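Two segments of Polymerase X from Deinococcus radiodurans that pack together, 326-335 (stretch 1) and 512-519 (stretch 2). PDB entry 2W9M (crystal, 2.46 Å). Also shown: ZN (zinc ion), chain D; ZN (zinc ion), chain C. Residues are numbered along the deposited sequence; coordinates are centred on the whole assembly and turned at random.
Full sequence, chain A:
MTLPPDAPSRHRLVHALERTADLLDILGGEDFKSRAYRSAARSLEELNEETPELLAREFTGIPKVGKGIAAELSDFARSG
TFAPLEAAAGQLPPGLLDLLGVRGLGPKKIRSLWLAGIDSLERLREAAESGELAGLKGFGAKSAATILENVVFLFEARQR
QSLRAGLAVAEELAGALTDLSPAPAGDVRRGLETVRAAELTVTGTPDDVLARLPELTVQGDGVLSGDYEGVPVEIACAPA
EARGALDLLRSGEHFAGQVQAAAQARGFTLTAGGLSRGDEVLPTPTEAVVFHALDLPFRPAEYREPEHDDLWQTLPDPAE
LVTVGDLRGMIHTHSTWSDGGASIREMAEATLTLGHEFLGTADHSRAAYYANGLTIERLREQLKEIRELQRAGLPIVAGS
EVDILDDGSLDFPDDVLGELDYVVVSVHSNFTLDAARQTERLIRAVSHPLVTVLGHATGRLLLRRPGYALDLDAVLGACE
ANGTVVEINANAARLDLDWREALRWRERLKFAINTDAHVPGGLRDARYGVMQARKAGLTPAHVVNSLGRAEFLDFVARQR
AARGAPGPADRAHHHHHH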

# COMPACT_ATOMS: atom_id res chain seq x y z
N ASP A 326 -9.00 -15.04 -5.84
CA ASP A 326 -10.26 -14.60 -6.41
C ASP A 326 -10.08 -13.36 -7.28
O ASP A 326 -11.03 -12.87 -7.90
N LEU A 327 -8.86 -12.84 -7.32
CA LEU A 327 -8.58 -11.63 -8.08
C LEU A 327 -8.14 -11.97 -9.50
O LEU A 327 -6.95 -12.05 -9.79
N ARG A 328 -9.11 -12.19 -10.38
CA ARG A 328 -8.82 -12.50 -11.77
C ARG A 328 -8.21 -11.30 -12.48
O ARG A 328 -7.24 -11.43 -13.23
N GLY A 329 -8.78 -10.12 -12.25
CA GLY A 329 -8.31 -8.91 -12.90
C GLY A 329 -7.44 -8.06 -12.00
O GLY A 329 -7.87 -7.66 -10.92
N MET A 330 -6.21 -7.80 -12.45
CA MET A 330 -5.29 -6.95 -11.70
C MET A 330 -5.21 -5.55 -12.30
O MET A 330 -4.35 -5.26 -13.13
N ILE A 331 -6.13 -4.68 -11.89
CA ILE A 331 -6.24 -3.37 -12.51
C ILE A 331 -5.53 -2.28 -11.71
O ILE A 331 -5.10 -2.50 -10.57
N HIS A 332 -5.42 -1.10 -12.32
CA HIS A 332 -4.69 0.02 -11.75
C HIS A 332 -3.23 -0.34 -11.48
O HIS A 332 -2.79 -0.42 -10.34
N THR A 333 -2.48 -0.56 -12.56
CA THR A 333 -1.05 -0.83 -12.47
C THR A 333 -0.31 0.23 -13.28
O THR A 333 -0.89 0.85 -14.17
N HIS A 334 0.97 0.44 -12.98
CA HIS A 334 1.75 1.44 -13.69
C HIS A 334 2.91 0.83 -14.47
O HIS A 334 3.44 -0.21 -14.08
N SER A 335 3.28 1.47 -15.57
CA SER A 335 4.34 0.97 -16.44
C SER A 335 5.40 2.04 -16.68
O SER A 335 5.31 3.15 -16.17
N ALA A 512 -12.96 -2.45 -5.38
CA ALA A 512 -11.91 -2.99 -6.21
C ALA A 512 -10.61 -3.07 -5.40
O ALA A 512 -10.11 -2.06 -4.91
N ILE A 513 -10.09 -4.28 -5.25
CA ILE A 513 -8.81 -4.47 -4.56
C ILE A 513 -7.67 -4.33 -5.56
O ILE A 513 -7.35 -5.27 -6.28
N ASN A 514 -7.07 -3.15 -5.61
CA ASN A 514 -6.06 -2.81 -6.60
C ASN A 514 -4.68 -2.60 -5.98
O ASN A 514 -4.55 -1.92 -4.96
N THR A 515 -3.66 -3.17 -6.60
CA THR A 515 -2.30 -3.13 -6.06
C THR A 515 -1.60 -1.79 -6.29
O THR A 515 -0.71 -1.41 -5.52
N ASP A 516 -1.99 -1.09 -7.35
CA ASP A 516 -1.30 0.15 -7.73
C ASP A 516 0.18 -0.13 -7.97
O ASP A 516 1.03 0.71 -7.67
N ALA A 517 0.48 -1.30 -8.52
CA ALA A 517 1.86 -1.73 -8.75
C ALA A 517 2.65 -0.81 -9.68
O ALA A 517 2.22 -0.52 -10.79
N HIS A 518 3.81 -0.36 -9.21
CA HIS A 518 4.71 0.42 -10.05
C HIS A 518 5.88 -0.44 -10.53
O HIS A 518 6.79 0.03 -11.21
N VAL A 519 5.81 -1.72 -10.19
CA VAL A 519 6.87 -2.67 -10.43
C VAL A 519 6.23 -4.06 -10.40
O VAL A 519 5.23 -4.25 -9.71

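Metal coordination dominates this interface. The zinc ion of chain D draws on both stretches: His 332 NE2 and His 334 NE2 each lie 2.3 Å from ZN, Asp 516 OD1 lies 2.4 Å from it, and one further ligand comes from elsewhere in the structure. His 332 (chi1 t, -172°) and His 334 (chi1 m, -66°) both direct CA-to-CB toward stretch 2. Asp 516 starts sideways, but its t rotamer (chi1 -158°) brings the carboxylate closer. Sharing one metal explains the short approaches of Asp 516 OD1 to His 332 NE2 (3.2 Å) and to His 334 NE2 (3.0 Å); neither is a hydrogen bond. The carboxylate oxygen sits over one face of the His 332 ring but at the edge of the His 334 ring, near its plane.

The aromatic evidence centres on His 334 and His 518. Their ring centroids are 4.1 Å apart and the planes differ by 8°, which defines an offset stack; the closest atoms are His 334 CD2 and His 518 CE1, at 3.5 Å. His 334 CB adds a CH-pi contact, 4.0 Å from the His 518 ring centroid and 21° off its normal. His 518 (chi1 m, -76°) is held from two directions: its NE2 binds the chain C zinc ion ZN at 2.1 Å, and its ND1 donates a weak 2.9 Å hydrogen bond to Asp 516 O.

One direct hydrogen bond crosses the stretches, from His 334 N to Ala 517 O at 2.7 Å, with a nearly straight N-H...acceptor angle of 162°. Close by, Asp 516 CA approaches His 332 O to 3.1 Å in a CA-H...O contact. Where the backbones stand farther apart, water 1 bridges them, donating to Ile 331 O at 2.7 Å and accepting from Thr 515 N at 3.0 Å. Within stretch 2, Thr 515 OG1 (chi1 p) accepts a weak 3.4 Å hydrogen bond from Ala 517 N.

The remaining contacts are mainly van der Waals. Asn 514 (chi1 m) points toward stretch 1, placing OD1 3.2 Å from Ile 331 CG1 and ND2 3.7 Å from His 332 CB; both amide atoms find hydrogen-bond partners elsewhere in the structure. Met 330, with chi angles m, m and p, leaves sideways yet brings its end nearer: CE reaches Ile 513 O at 4.2 Å and SD reaches Thr 515 CG2 at 4.4 Å. Leu 327 points toward stretch 2, and its CD2 meets Ile 513 CG2 at 4.3 Å, a loose apolar contact.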

# COMPACT_ATOMS: atom_id res chain seq x y z
CB ASP A 326 -11.27 -14.28 -5.31
CG ASP A 326 -11.75 -15.52 -4.58
OD1 ASP A 326 -12.07 -16.52 -5.26
OD2 ASP A 326 -11.80 -15.48 -3.34
CB LEU A 327 -7.51 -10.80 -7.37
CG LEU A 327 -7.95 -9.82 -6.27
CD1 LEU A 327 -9.16 -10.32 -5.49
CD2 LEU A 327 -6.78 -9.54 -5.34
CB ARG A 328 -10.08 -12.95 -12.50
CG ARG A 328 -10.68 -14.25 -11.96
CD ARG A 328 -11.75 -14.78 -12.90
NE ARG A 328 -12.39 -15.99 -12.40
CZ ARG A 328 -13.44 -16.57 -12.98
NH1 ARG A 328 -13.98 -16.04 -14.07
NH2 ARG A 328 -13.96 -17.68 -12.46
CB MET A 330 -3.90 -7.59 -11.65
CG MET A 330 -3.85 -8.90 -10.88
SD MET A 330 -3.66 -8.67 -9.10
CE MET A 330 -5.24 -7.96 -8.65
CB ILE A 331 -7.71 -2.96 -12.75
CG1 ILE A 331 -8.43 -2.73 -11.42
CG2 ILE A 331 -8.42 -4.01 -13.60
CD1 ILE A 331 -9.87 -2.25 -11.59
CB HIS A 332 -5.39 0.53 -10.48
CG HIS A 332 -4.81 1.80 -9.95
ND1 HIS A 332 -5.11 2.28 -8.69
CD2 HIS A 332 -3.94 2.68 -10.49
CE1 HIS A 332 -4.45 3.41 -8.49
NE2 HIS A 332 -3.73 3.67 -9.57
CB THR A 333 -0.72 -2.22 -13.03
OG1 THR A 333 -1.08 -2.26 -14.42
CG2 THR A 333 -1.47 -3.30 -12.28
CB HIS A 334 2.26 2.53 -12.74
CG HIS A 334 1.16 3.36 -12.14
ND1 HIS A 334 0.85 4.62 -12.60
CD2 HIS A 334 0.30 3.09 -11.13
CE1 HIS A 334 -0.16 5.10 -11.90
NE2 HIS A 334 -0.51 4.19 -11.00
CB SER A 335 3.76 0.54 -17.78
OG SER A 335 3.41 1.66 -18.57
CB ALA A 512 -11.71 -2.11 -7.45
CB ILE A 513 -8.74 -5.83 -3.84
CG1 ILE A 513 -9.95 -6.01 -2.92
CG2 ILE A 513 -7.46 -5.94 -3.03
CD1 ILE A 513 -10.03 -7.38 -2.28
CB ASN A 514 -6.47 -1.56 -7.38
CG ASN A 514 -7.81 -1.71 -8.09
OD1 ASN A 514 -8.34 -2.82 -8.21
ND2 ASN A 514 -8.37 -0.60 -8.55
CB THR A 515 -1.44 -4.24 -6.67
OG1 THR A 515 -1.40 -4.08 -8.10
CG2 THR A 515 -2.02 -5.61 -6.35
CB ASP A 516 -1.48 1.22 -6.65
CG ASP A 516 -1.28 2.62 -7.19
OD1 ASP A 516 -0.87 2.76 -8.36
OD2 ASP A 516 -1.52 3.60 -6.44
CB ALA A 517 1.88 -3.16 -9.28
CB HIS A 518 5.22 1.63 -9.28
CG HIS A 518 4.21 2.73 -9.16
ND1 HIS A 518 3.12 2.65 -8.32
CD2 HIS A 518 4.12 3.93 -9.79
CE1 HIS A 518 2.40 3.75 -8.43
NE2 HIS A 518 2.98 4.54 -9.31
CB VAL A 519 7.97 -2.52 -9.34
CG1 VAL A 519 8.37 -3.87 -8.77
CG2 VAL A 519 9.16 -1.76 -9.89
ZN ZN D . -1.80 4.81 -9.21
ZN ZN C . 2.59 6.54 -9.79
O HOH W 1 -3.85 -4.45 -9.28